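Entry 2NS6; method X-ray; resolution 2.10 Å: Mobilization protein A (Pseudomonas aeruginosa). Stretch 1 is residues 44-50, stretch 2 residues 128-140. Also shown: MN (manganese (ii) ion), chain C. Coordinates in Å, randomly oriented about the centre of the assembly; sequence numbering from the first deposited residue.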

# COMPACT_ATOMS: atom_id res chain seq x y z
N GLY A 44 5.14 -5.02 2.62
CA GLY A 44 6.59 -4.94 2.49
C GLY A 44 7.13 -3.73 3.23
O GLY A 44 6.36 -2.92 3.74
N HIS A 45 8.46 -3.63 3.31
CA HIS A 45 9.11 -2.50 3.96
C HIS A 45 8.70 -2.25 5.41
O HIS A 45 8.84 -1.13 5.90
CB HIS A 45 8.84 -1.23 3.16
CG HIS A 45 9.21 -1.35 1.72
ND1 HIS A 45 8.46 -0.77 0.72
CD2 HIS A 45 10.21 -2.01 1.10
CE1 HIS A 45 8.99 -1.07 -0.46
NE2 HIS A 45 10.05 -1.82 -0.25
N MET A 46 8.21 -3.27 6.11
CA MET A 46 7.80 -3.12 7.50
C MET A 46 8.99 -3.04 8.46
O MET A 46 9.93 -3.83 8.37
CB MET A 46 6.90 -4.28 7.92
CG MET A 46 5.53 -4.28 7.29
SD MET A 46 4.58 -2.80 7.70
CE MET A 46 3.22 -2.95 6.55
N PRO A 47 8.95 -2.08 9.41
CA PRO A 47 10.04 -1.92 10.38
C PRO A 47 10.08 -3.10 11.34
O PRO A 47 9.09 -3.81 11.52
CB PRO A 47 9.69 -0.59 11.07
CG PRO A 47 8.21 -0.53 10.97
CD PRO A 47 7.94 -1.03 9.56
N GLU A 48 11.24 -3.30 11.95
CA GLU A 48 11.45 -4.42 12.86
C GLU A 48 10.41 -4.62 13.97
O GLU A 48 10.10 -5.76 14.31
CB GLU A 48 12.86 -4.32 13.46
CG GLU A 48 13.20 -5.38 14.52
CD GLU A 48 13.01 -6.81 14.03
OE1 GLU A 48 13.58 -7.18 12.97
OE2 GLU A 48 12.29 -7.57 14.72
N PHE A 49 9.85 -3.55 14.52
CA PHE A 49 8.87 -3.74 15.59
C PHE A 49 7.59 -4.45 15.13
O PHE A 49 6.82 -4.94 15.96
CB PHE A 49 8.53 -2.39 16.25
CG PHE A 49 7.55 -1.55 15.47
CD1 PHE A 49 6.20 -1.88 15.45
CD2 PHE A 49 7.98 -0.43 14.77
CE1 PHE A 49 5.28 -1.11 14.73
CE2 PHE A 49 7.07 0.35 14.05
CZ PHE A 49 5.72 0.01 14.03
N VAL A 50 7.38 -4.52 13.83
CA VAL A 50 6.19 -5.17 13.26
C VAL A 50 6.33 -6.69 13.12
O VAL A 50 7.19 -7.16 12.38
CB VAL A 50 5.88 -4.57 11.85
CG1 VAL A 50 4.79 -5.38 11.15
CG2 VAL A 50 5.44 -3.11 11.99
N ILE A 128 9.22 6.99 5.70
CA ILE A 128 10.41 6.43 5.08
C ILE A 128 11.12 5.45 6.00
O ILE A 128 11.59 5.82 7.09
CB ILE A 128 11.38 7.56 4.70
CG1 ILE A 128 10.67 8.53 3.76
CG2 ILE A 128 12.65 6.99 4.07
CD1 ILE A 128 11.43 9.81 3.49
N ASN A 129 11.22 4.19 5.58
CA ASN A 129 11.91 3.22 6.41
C ASN A 129 13.40 3.33 6.13
O ASN A 129 13.89 2.86 5.10
CB ASN A 129 11.44 1.80 6.14
CG ASN A 129 11.98 0.81 7.16
OD1 ASN A 129 12.99 1.08 7.82
ND2 ASN A 129 11.32 -0.33 7.29
N ASP A 130 14.12 3.97 7.05
CA ASP A 130 15.56 4.16 6.92
C ASP A 130 16.37 3.01 7.53
O ASP A 130 17.59 3.10 7.63
CB ASP A 130 15.99 5.48 7.56
CG ASP A 130 15.41 5.66 8.96
OD1 ASP A 130 15.02 4.66 9.58
OD2 ASP A 130 15.36 6.81 9.43
N GLY A 131 15.68 1.95 7.94
CA GLY A 131 16.38 0.82 8.53
C GLY A 131 16.77 1.01 9.99
O GLY A 131 17.42 0.16 10.58
N ILE A 132 16.37 2.14 10.57
CA ILE A 132 16.67 2.43 11.97
C ILE A 132 15.52 1.95 12.85
O ILE A 132 14.38 2.41 12.71
CB ILE A 132 16.85 3.95 12.19
CG1 ILE A 132 18.11 4.43 11.46
CG2 ILE A 132 16.95 4.26 13.68
CD1 ILE A 132 18.23 5.93 11.41
N GLU A 133 15.83 1.02 13.75
CA GLU A 133 14.80 0.47 14.64
C GLU A 133 14.21 1.53 15.56
O GLU A 133 14.93 2.34 16.14
CB GLU A 133 15.37 -0.65 15.51
CG GLU A 133 15.95 -1.83 14.76
CD GLU A 133 15.87 -3.12 15.57
OE1 GLU A 133 16.44 -4.15 15.14
OE2 GLU A 133 15.23 -3.11 16.64
N ARG A 134 12.89 1.50 15.70
CA ARG A 134 12.19 2.44 16.56
C ARG A 134 10.98 1.70 17.11
O ARG A 134 10.36 0.91 16.41
CB ARG A 134 11.71 3.67 15.77
CG ARG A 134 12.78 4.46 15.02
CD ARG A 134 12.16 5.63 14.26
NE ARG A 134 13.15 6.54 13.66
CZ ARG A 134 13.80 6.30 12.53
NH1 ARG A 134 13.58 5.19 11.84
NH2 ARG A 134 14.67 7.19 12.07
N PRO A 135 10.65 1.92 18.39
CA PRO A 135 9.48 1.24 18.98
C PRO A 135 8.23 1.74 18.26
O PRO A 135 8.26 2.78 17.60
CB PRO A 135 9.53 1.70 20.43
CG PRO A 135 10.99 1.80 20.70
CD PRO A 135 11.52 2.47 19.44
N ALA A 136 7.13 1.00 18.38
CA ALA A 136 5.89 1.40 17.73
C ALA A 136 5.46 2.80 18.19
O ALA A 136 5.08 3.64 17.37
CB ALA A 136 4.78 0.37 18.02
N ALA A 137 5.52 3.04 19.49
CA ALA A 137 5.13 4.32 20.06
C ALA A 137 6.02 5.49 19.61
O ALA A 137 5.67 6.66 19.81
CB ALA A 137 5.13 4.23 21.60
N GLN A 138 7.17 5.18 19.01
CA GLN A 138 8.10 6.23 18.56
C GLN A 138 8.18 6.38 17.05
O GLN A 138 8.63 7.41 16.54
CB GLN A 138 9.51 5.93 19.08
CG GLN A 138 10.54 7.00 18.74
CD GLN A 138 11.96 6.56 19.04
OE1 GLN A 138 12.22 5.96 20.08
NE2 GLN A 138 12.88 6.87 18.13
N TRP A 139 7.74 5.36 16.33
CA TRP A 139 7.81 5.38 14.87
C TRP A 139 7.11 6.55 14.19
O TRP A 139 7.66 7.14 13.25
CB TRP A 139 7.28 4.05 14.30
CG TRP A 139 7.35 3.95 12.80
CD1 TRP A 139 6.39 4.32 11.91
CD2 TRP A 139 8.47 3.50 12.02
NE1 TRP A 139 6.84 4.14 10.63
CE2 TRP A 139 8.12 3.64 10.66
CE3 TRP A 139 9.74 3.01 12.34
CZ2 TRP A 139 8.99 3.30 9.62
CZ3 TRP A 139 10.61 2.67 11.30
CH2 TRP A 139 10.23 2.82 9.96
N PHE A 140 5.92 6.91 14.66
CA PHE A 140 5.15 7.98 14.06
C PHE A 140 5.37 9.39 14.64
O PHE A 140 4.72 10.35 14.24
CB PHE A 140 3.66 7.62 14.09
CG PHE A 140 3.34 6.30 13.42
CD1 PHE A 140 3.37 5.11 14.14
CD2 PHE A 140 3.03 6.26 12.06
CE1 PHE A 140 3.08 3.89 13.51
CE2 PHE A 140 2.74 5.05 11.42
CZ PHE A 140 2.76 3.86 12.15
MN MN C . 11.68 -2.87 -1.65
O HOH W 1 11.26 -0.98 14.66
O HOH W 2 13.08 -1.05 -2.64

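The two stretches belong to one chain but lie far apart in sequence. Stretch 1 forms no regular helix or strand across the contact. Pro47 to Val50 make a type I beta turn, closed by a hydrogen bond from Val50 N to Pro47 O at 3.0 Å. Stretch 2 runs as loop and turn from Asn129 to Pro135, then enters a short, weakly bonded helix at about residues 136-139. Pro135 O accepts from Gln138 N at 3.0 Å and from Trp139 N at 2.9 Å. The backbones approach without pairing as strands. The CA atoms of Phe49 and Pro135 are 6.1 Å apart, those of Glu48 and Glu133 6.2 Å, and those of Pro47 and Asn129 6.8 Å. The contact buries 414 Å², both sides summed.

One direct hydrogen bond joins the stretches. Asn129 ND2 donates to His45 O at 3.0 Å, with a nearly straight angle of 169°. The other end of the same amide serves its own loop: Asn129 OD1 accepts from Gly131 N at 2.8 Å. His45 thus meets stretch 2 through its backbone, while its NE2 binds the manganese ion at 2.4 Å. Water 1 makes a second, indirect link. It accepts from Phe49 N at 2.9 Å and donates to Arg134 O at 2.7 Å.

The rest of the contact is largely apolar. Phe49 points toward stretch 2 and has the largest covered area. Ala136 lies over one face of its ring: Ala136 CA is 3.8 Å from the ring centroid and almost on the ring normal, a CH-pi contact. Ala136 CB also packs 3.6 Å from Phe49 CE1. The edge of Phe49 turns toward the face of Trp139 in an offset edge-to-face pair. The Phe49 ring and the Trp139 five-membered ring have centroids 5.7 Å apart and planes at 62°. This arrangement aims the C-H at Phe49 CE2 toward the pi cloud of the indole, off its centre.

Pro47 covers the six-membered part of the same indole. Its CB lies 3.8 Å from that ring's centroid, in a CH-pi contact over the face, and 3.4 Å from Trp139 CZ3. Trp139 therefore receives both Pro47 and Phe49 from the turn.

At the exposed margin, Glu48 CG comes within 3.5 Å of Glu133 OE1. This is a methylene against a carboxylate oxygen, not a polar pairing of the two acids: the end of Glu48 leads away from stretch 2, while that of Glu133 comes nearer to stretch 1. Behind the contact, Arg134 forms a salt bridge with Asp130, with NH1 to OD1 at 2.7 Å. Asp130 OD1 also accepts from Ile132 N at 3.0 Å, tying this loop together within stretch 2.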